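Local structure of BB0689 (Borrelia burgdorferi, 4D53) at residues 7-12 and 114-119; 39-44 and 66-71; 75-80 and 108-113; 80-85 and 126-131. The protein is an outer surface lipoprotein of the Lyme disease spirochaete that belongs to the bacterial CAP superfamily and whose molecular role remains uncertain. All coordinates share one frame; numbering follows the deposited sequence.

Contact 1: 7-12 and 114-119; sequences IDTKED and GGYRLK
In the alpha-beta-alpha sandwich of the CAP domain, the lead-in to helix 10-26 is moored to the end of strand 112-119 by three direct bonds. Ile7 N donates to Lys119 O at 2.8 Å, nearly straight and almost along the carbonyl axis. Thr9, at the N-cap position, makes no capping bond; from the crowded position between N and C (chi1 52°), its OG1 instead donates to a lone pair of Arg117 O at 2.7 Å, while CG2 rests 4.0 Å from Lys119 CB. An Asx turn, Lys10 N to Asp8 OD1, shapes the chain just before the helix. A water accepts from Lys119 N and also meets Ile7 O and Tyr116 OH.

Along Arg117, CB packs beside Thr9 CB and OG1, and CG lies by Ile126 O. The chain runs extended, CD passing Thr9 CG2 and Asp12 OD2 and NE lying against the Phe127 ring. At the tip NH1 forms a salt bridge with Asp12, while NH2 pairs with Asp125, so two carboxylates flank the guanidinium. Lys119 CD lies over the centre of one guanidinium face. The Asp12 bond is bent: NH1 meets OD2 at 2.9 Å from well above the carboxylate plane, the two planes being 57° apart.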
loop_
_atom_site.group_PDB
_atom_site.type_symbol
_atom_site.label_atom_id
_atom_site.label_comp_id
_atom_site.label_asym_id
_atom_site.label_seq_id
_atom_site.Cartn_x
_atom_site.Cartn_y
_atom_site.Cartn_z
ATOM N N ILE A 7 14.434 -8.947 -0.979
ATOM C CA ILE A 7 14.085 -9.856 -2.052
ATOM C C ILE A 7 13.221 -9.143 -3.067
ATOM O O ILE A 7 12.384 -8.302 -2.705
ATOM C CB ILE A 7 13.446 -11.103 -1.457
ATOM C CG1 ILE A 7 14.466 -11.751 -0.524
ATOM C CG2 ILE A 7 12.884 -12.037 -2.520
ATOM C CD1 ILE A 7 13.865 -12.766 0.421
ATOM N N ASP A 8 13.373 -9.462 -4.372
ATOM C CA ASP A 8 12.565 -8.761 -5.406
ATOM C C ASP A 8 11.108 -9.156 -5.212
ATOM O O ASP A 8 10.800 -10.294 -5.254
ATOM C CB ASP A 8 13.038 -9.194 -6.845
ATOM C CG ASP A 8 12.424 -8.402 -7.954
ATOM O OD1 ASP A 8 11.281 -7.986 -7.881
ATOM O OD2 ASP A 8 13.137 -8.132 -8.970
ATOM N N THR A 9 10.171 -8.220 -5.147
ATOM C CA THR A 9 8.756 -8.618 -5.000
ATOM C C THR A 9 7.955 -7.977 -6.152
ATOM O O THR A 9 6.744 -7.723 -6.046
ATOM C CB THR A 9 8.242 -8.070 -3.658
ATOM O OG1 THR A 9 8.532 -6.693 -3.586
ATOM C CG2 THR A 9 8.929 -8.749 -2.593
ATOM N N LYS A 10 8.613 -7.637 -7.255
ATOM C CA LYS A 10 7.857 -7.017 -8.344
ATOM C C LYS A 10 6.695 -7.864 -8.784
ATOM O O LYS A 10 5.572 -7.336 -9.036
ATOM C CB LYS A 10 8.755 -6.728 -9.578
ATOM C CG LYS A 10 8.099 -5.780 -10.551
ATOM C CD LYS A 10 9.088 -5.411 -11.658
ATOM C CE LYS A 10 8.465 -4.476 -12.682
ATOM N NZ LYS A 10 9.139 -4.754 -13.988
ATOM N N GLU A 11 6.942 -9.156 -8.942
ATOM C CA GLU A 11 5.918 -10.046 -9.390
ATOM C C GLU A 11 4.774 -10.202 -8.349
ATOM O O GLU A 11 3.553 -10.249 -8.708
ATOM C CB GLU A 11 6.507 -11.390 -9.754
ATOM C CG GLU A 11 5.519 -12.343 -10.372
ATOM C CD GLU A 11 4.939 -11.839 -11.703
ATOM O OE1 GLU A 11 5.698 -11.254 -12.552
ATOM O OE2 GLU A 11 3.691 -12.001 -11.858
ATOM N N ASP A 12 5.156 -10.186 -7.080
ATOM C CA ASP A 12 4.152 -10.200 -6.004
ATOM C C ASP A 12 3.207 -9.049 -6.137
ATOM O O ASP A 12 1.989 -9.270 -6.025
ATOM C CB ASP A 12 4.855 -10.171 -4.609
ATOM C CG ASP A 12 5.765 -11.359 -4.362
ATOM O OD1 ASP A 12 5.618 -12.363 -5.087
ATOM O OD2 ASP A 12 6.468 -11.380 -3.315
ATOM N N GLY A 114 -0.668 2.731 -5.537
ATOM C CA GLY A 114 0.696 2.316 -5.629
ATOM C C GLY A 114 1.128 1.633 -4.333
ATOM O O GLY A 114 0.804 2.100 -3.249
ATOM N N GLY A 115 1.828 0.532 -4.463
ATOM C CA GLY A 115 2.274 -0.193 -3.263
ATOM C C GLY A 115 3.573 -0.863 -3.387
ATOM O O GLY A 115 4.249 -0.851 -4.481
ATOM N N TYR A 116 3.953 -1.514 -2.319
ATOM C CA TYR A 116 5.265 -2.191 -2.246
ATOM C C TYR A 116 5.176 -3.292 -1.201
ATOM O O TYR A 116 4.486 -3.124 -0.155
ATOM C CB TYR A 116 6.394 -1.174 -1.930
ATOM C CG TYR A 116 7.790 -1.831 -1.903
ATOM C CD1 TYR A 116 8.450 -2.209 -3.113
ATOM C CD2 TYR A 116 8.399 -2.185 -0.711
ATOM C CE1 TYR A 116 9.700 -2.854 -3.100
ATOM C CE2 TYR A 116 9.653 -2.808 -0.704
ATOM C CZ TYR A 116 10.276 -3.154 -1.902
ATOM O OH TYR A 116 11.502 -3.800 -1.802
ATOM N N ARG A 117 5.858 -4.397 -1.454
ATOM C CA ARG A 117 6.048 -5.469 -0.524
ATOM C C ARG A 117 7.535 -5.552 -0.166
ATOM O O ARG A 117 8.381 -5.822 -1.012
ATOM C CB ARG A 117 5.526 -6.796 -1.013
ATOM C CG ARG A 117 5.575 -7.912 0.022
ATOM C CD ARG A 117 5.480 -9.303 -0.550
ATOM N NE ARG A 117 5.170 -10.321 0.454
ATOM C CZ ARG A 117 4.841 -11.604 0.201
ATOM N NH1 ARG A 117 4.863 -12.109 -1.026
ATOM N NH2 ARG A 117 4.516 -12.443 1.174
ATOM N N LEU A 118 7.830 -5.305 1.096
ATOM C CA LEU A 118 9.191 -5.568 1.685
ATOM C C LEU A 118 9.299 -6.957 2.209
ATOM O O LEU A 118 8.510 -7.426 3.047
ATOM C CB LEU A 118 9.502 -4.524 2.760
ATOM C CG LEU A 118 10.797 -4.851 3.516
ATOM C CD1 LEU A 118 11.988 -4.600 2.592
ATOM C CD2 LEU A 118 10.842 -3.936 4.704
ATOM N N LYS A 119 10.202 -7.764 1.601
ATOM C CA LYS A 119 10.408 -9.123 2.047
ATOM C C LYS A 119 11.913 -9.302 2.138
ATOM O O LYS A 119 12.665 -8.898 1.208
ATOM C CB LYS A 119 9.733 -10.016 1.076
ATOM C CG LYS A 119 9.500 -11.404 1.489
ATOM C CD LYS A 119 8.732 -12.130 0.410
ATOM C CE LYS A 119 8.845 -13.600 0.777
ATOM N NZ LYS A 119 8.160 -14.520 -0.159
HETATM O O HOH W 1 11.574 -6.496 -0.733
#

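Contact 2: 39-44 and 66-71; sequences EKVAKE and QRIHKY
Helix packing on one side of the CAP domain sheet brings the middle of helix 36-52 against helix 64-69 and Tyr71, which follows in the chain and is the principal bridging side chain. The Tyr71 ring is held on both faces and at its edge. Lys40 crosses it at about a right angle: its chain, bent at chi3 (-51°), lays CD over the ring centre in a CH-pi contact, 3.8 Å from the centroid, and brings NZ over the same face as a cation-pi partner. On the opposite face lies CG of the adjacent Lys70. Val41 CG2 comes in at the ring edge, 3.6 Å from Tyr71 CD2.

At the far end Glu44 and Tyr71 meet tip to tip. Tyr71 OH donates to Glu44 OE1 at 2.7 Å, on the syn lone pair, with the carboxylate turned 78° from the ring. Lys70 NZ stands 4.1 Å from Glu44 OE1, beyond a salt bridge, and would be expected to favour the charged carboxylate.

Deeper in, Val41 CG1 is wedged against Arg67 CB and Ile68 CG1, the latter at 4.0 Å, and Val41 also touches Leu130 of the sheet. The guanidinium of Arg67 is engaged elsewhere, by Thr62, His57 and Glu80. An apolar seam toward the sheet, closed outside by a tyrosine clasped between lysines, makes this a helix-helix joint within the helical layer of the alpha-beta-alpha sandwich.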
loop_
_atom_site.group_PDB
_atom_site.type_symbol
_atom_site.label_atom_id
_atom_site.label_comp_id
_atom_site.label_asym_id
_atom_site.label_seq_id
_atom_site.Cartn_x
_atom_site.Cartn_y
_atom_site.Cartn_z
ATOM N N GLU A 39 3.974 4.454 -5.706
ATOM C CA GLU A 39 4.839 3.298 -5.544
ATOM C C GLU A 39 6.164 3.661 -4.819
ATOM O O GLU A 39 6.647 2.908 -3.976
ATOM C CB GLU A 39 5.173 2.626 -6.875
ATOM C CG GLU A 39 4.027 1.761 -7.401
ATOM C CD GLU A 39 4.438 0.840 -8.504
ATOM O OE1 GLU A 39 5.271 1.278 -9.302
ATOM O OE2 GLU A 39 3.916 -0.273 -8.669
ATOM N N LYS A 40 6.701 4.837 -5.143
ATOM C CA LYS A 40 7.978 5.281 -4.530
ATOM C C LYS A 40 7.764 5.597 -3.035
ATOM O O LYS A 40 8.555 5.163 -2.202
ATOM C CB LYS A 40 8.518 6.521 -5.246
ATOM C CG LYS A 40 9.874 7.028 -4.719
ATOM C CD LYS A 40 10.189 8.502 -4.949
ATOM C CE LYS A 40 9.991 8.925 -6.389
ATOM N NZ LYS A 40 10.002 10.426 -6.481
ATOM N N VAL A 41 6.697 6.286 -2.705
ATOM C CA VAL A 41 6.382 6.632 -1.303
ATOM C C VAL A 41 6.152 5.337 -0.492
ATOM O O VAL A 41 6.645 5.238 0.620
ATOM C CB VAL A 41 5.179 7.590 -1.228
ATOM C CG1 VAL A 41 4.775 7.919 0.198
ATOM C CG2 VAL A 41 5.508 8.912 -1.963
ATOM N N ALA A 42 5.402 4.380 -1.050
ATOM C CA ALA A 42 5.108 3.118 -0.358
ATOM C C ALA A 42 6.368 2.341 -0.098
ATOM O O ALA A 42 6.526 1.765 0.981
ATOM C CB ALA A 42 4.105 2.288 -1.165
ATOM N N LYS A 43 7.297 2.270 -1.067
ATOM C CA LYS A 43 8.520 1.586 -0.878
ATOM C C LYS A 43 9.422 2.202 0.206
ATOM O O LYS A 43 9.931 1.496 1.071
ATOM C CB LYS A 43 9.318 1.448 -2.208
ATOM C CG LYS A 43 10.631 0.693 -2.061
ATOM C CD LYS A 43 11.379 0.579 -3.425
ATOM C CE LYS A 43 12.603 -0.314 -3.337
ATOM N NZ LYS A 43 13.273 -0.409 -4.650
ATOM N N GLU A 44 9.508 3.515 0.194
ATOM C CA GLU A 44 10.365 4.219 1.174
ATOM C C GLU A 44 9.849 3.999 2.579
ATOM O O GLU A 44 10.609 3.734 3.532
ATOM C CB GLU A 44 10.374 5.709 0.879
ATOM C CG GLU A 44 11.185 6.000 -0.388
ATOM C CD GLU A 44 11.508 7.498 -0.628
ATOM O OE1 GLU A 44 11.195 8.388 0.254
ATOM O OE2 GLU A 44 12.086 7.712 -1.741
ATOM N N GLN A 66 1.282 13.568 4.196
ATOM C CA GLN A 66 2.534 14.280 4.300
ATOM C C GLN A 66 3.641 13.527 3.617
ATOM O O GLN A 66 4.485 14.105 2.965
ATOM C CB GLN A 66 2.775 14.423 5.791
ATOM C CG GLN A 66 3.922 15.180 6.350
ATOM C CD GLN A 66 3.726 15.394 7.876
ATOM O OE1 GLN A 66 2.585 15.357 8.418
ATOM N NE2 GLN A 66 4.848 15.619 8.574
ATOM N N ARG A 67 3.658 12.187 3.735
ATOM C CA ARG A 67 4.676 11.413 3.088
ATOM C C ARG A 67 4.536 11.515 1.559
ATOM O O ARG A 67 5.520 11.529 0.857
ATOM C CB ARG A 67 4.618 9.931 3.515
ATOM C CG ARG A 67 5.160 9.779 4.911
ATOM C CD ARG A 67 5.375 8.365 5.370
ATOM N NE ARG A 67 4.145 7.620 5.452
ATOM C CZ ARG A 67 3.332 7.592 6.524
ATOM N NH1 ARG A 67 3.569 8.287 7.619
ATOM N NH2 ARG A 67 2.228 6.877 6.506
ATOM N N ILE A 68 3.312 11.523 1.058
ATOM C CA ILE A 68 3.111 11.667 -0.381
ATOM C C ILE A 68 3.466 13.124 -0.819
ATOM O O ILE A 68 4.103 13.304 -1.859
ATOM C CB ILE A 68 1.675 11.346 -0.810
ATOM C CG1 ILE A 68 1.378 9.845 -0.520
ATOM C CG2 ILE A 68 1.517 11.627 -2.321
ATOM C CD1 ILE A 68 -0.078 9.485 -0.493
ATOM N N HIS A 69 3.083 14.103 -0.013
ATOM C CA HIS A 69 3.378 15.521 -0.360
ATOM C C HIS A 69 4.842 15.856 -0.395
ATOM O O HIS A 69 5.228 16.854 -0.964
ATOM C CB HIS A 69 2.697 16.488 0.548
ATOM C CG HIS A 69 1.272 16.674 0.231
ATOM N ND1 HIS A 69 0.422 17.397 1.035
ATOM C CD2 HIS A 69 0.519 16.180 -0.776
ATOM C CE1 HIS A 69 -0.792 17.369 0.518
ATOM N NE2 HIS A 69 -0.759 16.628 -0.576
ATOM N N LYS A 70 5.682 15.008 0.149
ATOM C CA LYS A 70 7.109 15.212 -0.009
ATOM C C LYS A 70 7.562 15.109 -1.453
ATOM O O LYS A 70 8.548 15.713 -1.827
ATOM C CB LYS A 70 7.877 14.206 0.856
ATOM C CG LYS A 70 9.295 13.912 0.425
ATOM C CD LYS A 70 10.038 13.115 1.500
ATOM C CE LYS A 70 11.499 12.865 1.139
ATOM N NZ LYS A 70 12.104 11.932 2.138
ATOM N N TYR A 71 6.866 14.317 -2.259
ATOM C CA TYR A 71 7.170 14.203 -3.648
ATOM C C TYR A 71 6.161 14.838 -4.536
ATOM O O TYR A 71 6.516 15.147 -5.674
ATOM C CB TYR A 71 7.270 12.765 -4.036
ATOM C CG TYR A 71 8.414 12.127 -3.367
ATOM C CD1 TYR A 71 9.719 12.506 -3.695
ATOM C CD2 TYR A 71 8.229 11.185 -2.362
ATOM C CE1 TYR A 71 10.802 11.942 -3.067
ATOM C CE2 TYR A 71 9.317 10.581 -1.748
ATOM C CZ TYR A 71 10.603 10.969 -2.104
ATOM O OH TYR A 71 11.708 10.447 -1.481
#

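Contact 3: 75-80 and 108-113; sequences FNLTRE and TDTDKI
The start of strand 75-84 and the loop leading into strand 112-119 run at 107° to each other; the nearest CA atoms, of Leu77 and Thr110, are 7.0 Å apart, and the contact is made by side chains. Strand 125-134 lies between the two strands in the sheet, and each shows a classic beta bulge against it: Asn76 and Leu77 both face Lys133, while Asp111 and Lys112 both face Gly132.

One link is a salt bridge. Arg79, extended from CG to NE, crosses Asp109 at about a right angle and places NH2 2.8 Å from Asp109 OD2. The acceptor lies close to the guanidinium plane, yet the nitrogen approaches from above the carboxylate, 53° out of its plane, and the N-H...O angle is only 143°. NH1 of the same group pairs with Glu103, so Arg79 joins two acidic side chains.

Beside this bridge, Leu77 reaches over with one branch. Its CD2 packs on Asp109 CB at 3.8 Å and on Thr110 CG2 at 4.1 Å, an apolar patch next to the charged pair. The Thr110 hydroxyl, in the crowded position between N and C, is bound by Asn107.

Farther along, the Phe75 ring offers its edge to Lys112 CB, 4.5 Å from CE1. The lysine chain then leads away, and its NZ forms a salt bridge with Glu33. The contact thus joins a loop and a strand at one end of the mixed sheet of the CAP alpha-beta-alpha sandwich, where two separate classic bulges face strand 125-134.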
loop_
_atom_site.group_PDB
_atom_site.type_symbol
_atom_site.label_atom_id
_atom_site.label_comp_id
_atom_site.label_asym_id
_atom_site.label_seq_id
_atom_site.Cartn_x
_atom_site.Cartn_y
_atom_site.Cartn_z
ATOM N N PHE A 75 -1.679 15.694 -4.764
ATOM C CA PHE A 75 -2.626 14.776 -4.124
ATOM C C PHE A 75 -3.391 15.491 -3.029
ATOM O O PHE A 75 -2.838 16.039 -2.123
ATOM C CB PHE A 75 -1.911 13.528 -3.546
ATOM C CG PHE A 75 -1.428 12.553 -4.581
ATOM C CD1 PHE A 75 -2.272 11.581 -5.055
ATOM C CD2 PHE A 75 -0.131 12.590 -5.047
ATOM C CE1 PHE A 75 -1.858 10.680 -6.011
ATOM C CE2 PHE A 75 0.325 11.675 -5.988
ATOM C CZ PHE A 75 -0.534 10.698 -6.449
ATOM N N ASN A 76 -4.697 15.490 -3.134
ATOM C CA ASN A 76 -5.513 16.159 -2.142
ATOM C C ASN A 76 -6.376 15.175 -1.424
ATOM O O ASN A 76 -7.120 15.559 -0.545
ATOM C CB ASN A 76 -6.386 17.262 -2.782
ATOM C CG ASN A 76 -7.327 16.730 -3.856
ATOM O OD1 ASN A 76 -7.116 15.675 -4.430
ATOM N ND2 ASN A 76 -8.359 17.489 -4.147
ATOM N N LEU A 77 -6.274 13.899 -1.758
ATOM C CA LEU A 77 -7.000 12.912 -0.973
ATOM C C LEU A 77 -6.201 11.638 -1.017
ATOM O O LEU A 77 -5.815 11.245 -2.102
ATOM C CB LEU A 77 -8.316 12.642 -1.604
ATOM C CG LEU A 77 -9.341 12.184 -0.589
ATOM C CD1 LEU A 77 -10.692 12.808 -1.017
ATOM C CD2 LEU A 77 -9.293 10.661 -0.518
ATOM N N THR A 78 -5.997 10.987 0.143
ATOM C CA THR A 78 -5.201 9.757 0.178
ATOM C C THR A 78 -5.638 8.739 1.245
ATOM O O THR A 78 -6.256 9.133 2.262
ATOM C CB THR A 78 -3.752 10.110 0.398
ATOM O OG1 THR A 78 -2.967 8.935 0.131
ATOM C CG2 THR A 78 -3.537 10.590 1.842
ATOM N N ARG A 79 -5.359 7.439 1.004
ATOM C CA ARG A 79 -5.536 6.387 2.044
ATOM C C ARG A 79 -4.339 5.460 2.032
ATOM O O ARG A 79 -3.722 5.277 0.962
ATOM C CB ARG A 79 -6.697 5.506 1.776
ATOM C CG ARG A 79 -7.993 6.297 1.807
ATOM C CD ARG A 79 -8.950 5.645 0.899
ATOM N NE ARG A 79 -10.198 6.409 0.800
ATOM C CZ ARG A 79 -11.089 6.452 1.766
ATOM N NH1 ARG A 79 -10.855 5.814 2.907
ATOM N NH2 ARG A 79 -12.242 7.071 1.577
ATOM N N GLU A 80 -4.117 4.805 3.172
ATOM C CA GLU A 80 -2.962 3.899 3.337
ATOM C C GLU A 80 -3.419 2.659 4.048
ATOM O O GLU A 80 -4.123 2.767 5.096
ATOM C CB GLU A 80 -1.890 4.586 4.156
ATOM C CG GLU A 80 -0.722 3.645 4.493
ATOM C CD GLU A 80 0.391 4.389 5.234
ATOM O OE1 GLU A 80 0.310 4.510 6.494
ATOM O OE2 GLU A 80 1.348 4.829 4.538
ATOM N N THR A 108 -14.262 4.927 -3.461
ATOM C CA THR A 108 -14.559 5.600 -4.753
ATOM C C THR A 108 -13.973 6.965 -4.817
ATOM O O THR A 108 -14.265 7.692 -5.757
ATOM C CB THR A 108 -16.097 5.802 -4.958
ATOM O OG1 THR A 108 -16.652 6.550 -3.875
ATOM C CG2 THR A 108 -16.721 4.558 -5.097
ATOM N N ASP A 109 -13.147 7.346 -3.846
ATOM C CA ASP A 109 -12.611 8.660 -3.730
ATOM C C ASP A 109 -11.304 8.841 -4.512
ATOM O O ASP A 109 -10.824 9.951 -4.558
ATOM C CB ASP A 109 -12.191 9.035 -2.317
ATOM C CG ASP A 109 -13.282 9.132 -1.341
ATOM O OD1 ASP A 109 -14.495 9.116 -1.747
ATOM O OD2 ASP A 109 -12.833 9.199 -0.137
ATOM N N THR A 110 -10.625 7.757 -4.892
ATOM C CA THR A 110 -9.212 7.851 -5.349
ATOM C C THR A 110 -9.206 7.283 -6.756
ATOM O O THR A 110 -10.056 6.462 -7.066
ATOM C CB THR A 110 -8.218 7.069 -4.423
ATOM O OG1 THR A 110 -8.644 5.698 -4.382
ATOM C CG2 THR A 110 -8.128 7.676 -3.057
ATOM N N ASP A 111 -8.268 7.704 -7.630
ATOM C CA ASP A 111 -8.113 7.098 -8.913
ATOM C C ASP A 111 -6.782 6.465 -9.177
ATOM O O ASP A 111 -6.583 5.849 -10.223
ATOM C CB ASP A 111 -8.495 8.054 -10.090
ATOM C CG ASP A 111 -7.693 9.324 -10.124
ATOM O OD1 ASP A 111 -6.885 9.590 -9.236
ATOM O OD2 ASP A 111 -7.909 10.094 -11.079
ATOM N N LYS A 112 -5.857 6.603 -8.235
ATOM C CA LYS A 112 -4.501 6.065 -8.376
ATOM C C LYS A 112 -4.197 5.117 -7.181
ATOM O O LYS A 112 -4.639 5.366 -6.095
ATOM C CB LYS A 112 -3.481 7.207 -8.316
ATOM C CG LYS A 112 -3.684 8.281 -9.402
ATOM C CD LYS A 112 -3.594 7.760 -10.806
ATOM C CE LYS A 112 -3.947 8.851 -11.843
ATOM N NZ LYS A 112 -3.597 8.255 -13.140
ATOM N N ILE A 113 -3.366 4.121 -7.439
ATOM C CA ILE A 113 -2.866 3.185 -6.439
ATOM C C ILE A 113 -1.353 2.998 -6.640
ATOM O O ILE A 113 -0.820 3.013 -7.785
ATOM C CB ILE A 113 -3.583 1.820 -6.541
ATOM C CG1 ILE A 113 -3.321 0.914 -5.353
ATOM C CG2 ILE A 113 -3.302 1.089 -7.834
ATOM C CD1 ILE A 113 -4.115 -0.375 -5.378
#

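Contact 4: 80-85 and 126-131; sequences EILASG and IFVVLF
This is antiparallel strand pairing in the centre of the CAP domain, where strand 75-84, at the margin of the mixed sheet, lies along strand 125-134. The strand directions are 172° apart and the axes approach to 4.6 Å. Two hydrogen-bonded pairs hold the register. Ile81 and Val129 exchange two nearly straight bonds, each 2.9 Å, from Ile81 N to Val129 O and from Val129 N to Ile81 O. At Ala83 and Phe127 the ladder loosens: Ala83 N reaches a lone pair of Phe127 O at 3.0 Å, but the return bond from Phe127 N to Ala83 O is weak, bent to 135°. CA-H...O contacts, such as Leu82 CA to Phe127 O, fill in between.

On the face with Ile81, Ala83, Phe127 and Val129, Ile81 holds CG1 in the crowded position (chi1 56°), which lays CG1 beside Val129 CB at 3.8 Å and sends CD1 to the edge of the Phe131 ring, 4.0 Å from CE1. Trp95 of helix 91-96 packs on Ile81, Ala83 and Val129.

The other face carries Glu80, Leu82, Val128 and Leu130. Leu82 CD2 rests on Val128 CG2 at 3.8 Å. Glu80 runs extended alongside Leu130, its methylenes against CD2, and its carboxylate is gripped by His57 through OE1 and Arg67 through OE2; this pairing would be expected to keep it charged. The Glu80-His57 pair is reminiscent of the His/Glu cluster of the CAP cavity. Helix 36-52 packs on Val128 and Leu130. A sheet with helices on both faces is the alpha-beta-alpha sandwich characteristic of CAP proteins.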
loop_
_atom_site.group_PDB
_atom_site.type_symbol
_atom_site.label_atom_id
_atom_site.label_comp_id
_atom_site.label_asym_id
_atom_site.label_seq_id
_atom_site.Cartn_x
_atom_site.Cartn_y
_atom_site.Cartn_z
ATOM N N GLU A 80 -4.117 4.805 3.172
ATOM C CA GLU A 80 -2.962 3.899 3.337
ATOM C C GLU A 80 -3.419 2.659 4.048
ATOM O O GLU A 80 -4.123 2.767 5.096
ATOM C CB GLU A 80 -1.890 4.586 4.156
ATOM C CG GLU A 80 -0.722 3.645 4.493
ATOM C CD GLU A 80 0.391 4.389 5.234
ATOM O OE1 GLU A 80 0.310 4.510 6.494
ATOM O OE2 GLU A 80 1.348 4.829 4.538
ATOM N N ILE A 81 -3.047 1.479 3.544
ATOM C CA ILE A 81 -3.228 0.242 4.260
ATOM C C ILE A 81 -1.881 -0.481 4.419
ATOM O O ILE A 81 -1.092 -0.490 3.461
ATOM C CB ILE A 81 -4.288 -0.696 3.613
ATOM C CG1 ILE A 81 -3.961 -1.007 2.176
ATOM C CG2 ILE A 81 -5.728 -0.019 3.615
ATOM C CD1 ILE A 81 -4.871 -1.963 1.387
ATOM N N LEU A 82 -1.704 -1.140 5.575
ATOM C CA LEU A 82 -0.544 -1.890 5.895
ATOM C C LEU A 82 -0.867 -3.282 6.204
ATOM O O LEU A 82 -1.978 -3.575 6.688
ATOM C CB LEU A 82 0.146 -1.215 7.109
ATOM C CG LEU A 82 0.323 0.293 7.047
ATOM C CD1 LEU A 82 0.804 0.854 8.359
ATOM C CD2 LEU A 82 1.362 0.667 5.958
ATOM N N ALA A 83 0.099 -4.177 6.075
ATOM C CA ALA A 83 0.034 -5.537 6.537
ATOM C C ALA A 83 1.422 -6.061 6.851
ATOM O O ALA A 83 2.382 -5.646 6.226
ATOM C CB ALA A 83 -0.647 -6.478 5.566
ATOM N N SER A 84 1.503 -6.938 7.816
ATOM C CA SER A 84 2.764 -7.604 8.134
ATOM C C SER A 84 2.596 -9.033 8.532
ATOM O O SER A 84 1.661 -9.419 9.250
ATOM C CB SER A 84 3.396 -6.842 9.290
ATOM O OG SER A 84 4.586 -7.377 9.697
ATOM N N GLY A 85 3.539 -9.863 8.089
ATOM C CA GLY A 85 3.521 -11.246 8.371
ATOM C C GLY A 85 2.372 -12.023 7.743
ATOM O O GLY A 85 1.955 -13.053 8.281
ATOM N N ILE A 126 6.287 -7.082 4.738
ATOM C CA ILE A 126 5.435 -5.919 4.975
ATOM C C ILE A 126 4.825 -5.460 3.671
ATOM O O ILE A 126 5.569 -5.237 2.680
ATOM C CB ILE A 126 6.205 -4.767 5.597
ATOM C CG1 ILE A 126 6.703 -5.170 7.029
ATOM C CG2 ILE A 126 5.359 -3.511 5.706
ATOM C CD1 ILE A 126 7.582 -4.123 7.687
ATOM N N PHE A 127 3.579 -5.332 3.487
ATOM C CA PHE A 127 2.793 -4.532 2.515
ATOM C C PHE A 127 2.485 -3.140 2.982
ATOM O O PHE A 127 2.004 -2.895 4.148
ATOM C CB PHE A 127 1.486 -5.256 2.187
ATOM C CG PHE A 127 1.683 -6.576 1.495
ATOM C CD1 PHE A 127 1.881 -6.634 0.127
ATOM C CD2 PHE A 127 1.670 -7.758 2.216
ATOM C CE1 PHE A 127 2.064 -7.847 -0.510
ATOM C CE2 PHE A 127 1.850 -8.973 1.583
ATOM C CZ PHE A 127 2.048 -9.019 0.219
ATOM N N VAL A 128 2.834 -2.240 2.024
ATOM C CA VAL A 128 2.296 -0.879 2.106
ATOM C C VAL A 128 1.533 -0.568 0.828
ATOM O O VAL A 128 2.159 -0.585 -0.268
ATOM C CB VAL A 128 3.377 0.206 2.349
ATOM C CG1 VAL A 128 2.795 1.632 2.340
ATOM C CG2 VAL A 128 4.212 -0.060 3.629
ATOM N N VAL A 129 0.237 -0.211 0.937
ATOM C CA VAL A 129 -0.565 0.125 -0.275
ATOM C C VAL A 129 -1.213 1.461 -0.082
ATOM O O VAL A 129 -1.865 1.698 0.908
ATOM C CB VAL A 129 -1.525 -0.989 -0.714
ATOM C CG1 VAL A 129 -2.324 -0.582 -1.971
ATOM C CG2 VAL A 129 -0.820 -2.332 -0.842
ATOM N N LEU A 130 -0.969 2.385 -1.014
ATOM C CA LEU A 130 -1.469 3.723 -0.989
ATOM C C LEU A 130 -2.479 3.948 -2.139
ATOM O O LEU A 130 -2.316 3.401 -3.217
ATOM C CB LEU A 130 -0.323 4.727 -1.209
ATOM C CG LEU A 130 0.858 4.639 -0.194
ATOM C CD1 LEU A 130 2.061 5.602 -0.472
ATOM C CD2 LEU A 130 0.331 4.933 1.189
ATOM N N PHE A 131 -3.445 4.790 -1.832
ATOM C CA PHE A 131 -4.481 5.210 -2.745
ATOM C C PHE A 131 -4.497 6.724 -2.747
ATOM O O PHE A 131 -4.301 7.400 -1.688
ATOM C CB PHE A 131 -5.884 4.711 -2.316
ATOM C CG PHE A 131 -6.004 3.224 -2.153
ATOM C CD1 PHE A 131 -5.530 2.613 -1.018
ATOM C CD2 PHE A 131 -6.589 2.450 -3.107
ATOM C CE1 PHE A 131 -5.581 1.244 -0.886
ATOM C CE2 PHE A 131 -6.708 1.094 -2.975
ATOM C CZ PHE A 131 -6.165 0.458 -1.865
#

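In the fold
Contact 4 is the buried centre, a strand ladder of backbone bonds with apolar packing on both faces; contacts 1, 2 and 3 lie nearer the surface and rely more on charged and polar side chains. Contacts 1 and 3 use the two ends of strand 112-119, on opposite sides of the chain's centre, and each ties an arginine to an aspartate. Contact 2 joins helices instead, through a lysine over a tyrosine face, and lies against the sheet that the other three share. Strand 75-84 serves both contacts 3 and 4, with Glu80 where their ranges overlap. Strand 125-134 bonds to 112-119, connecting contact 4 with contact 1.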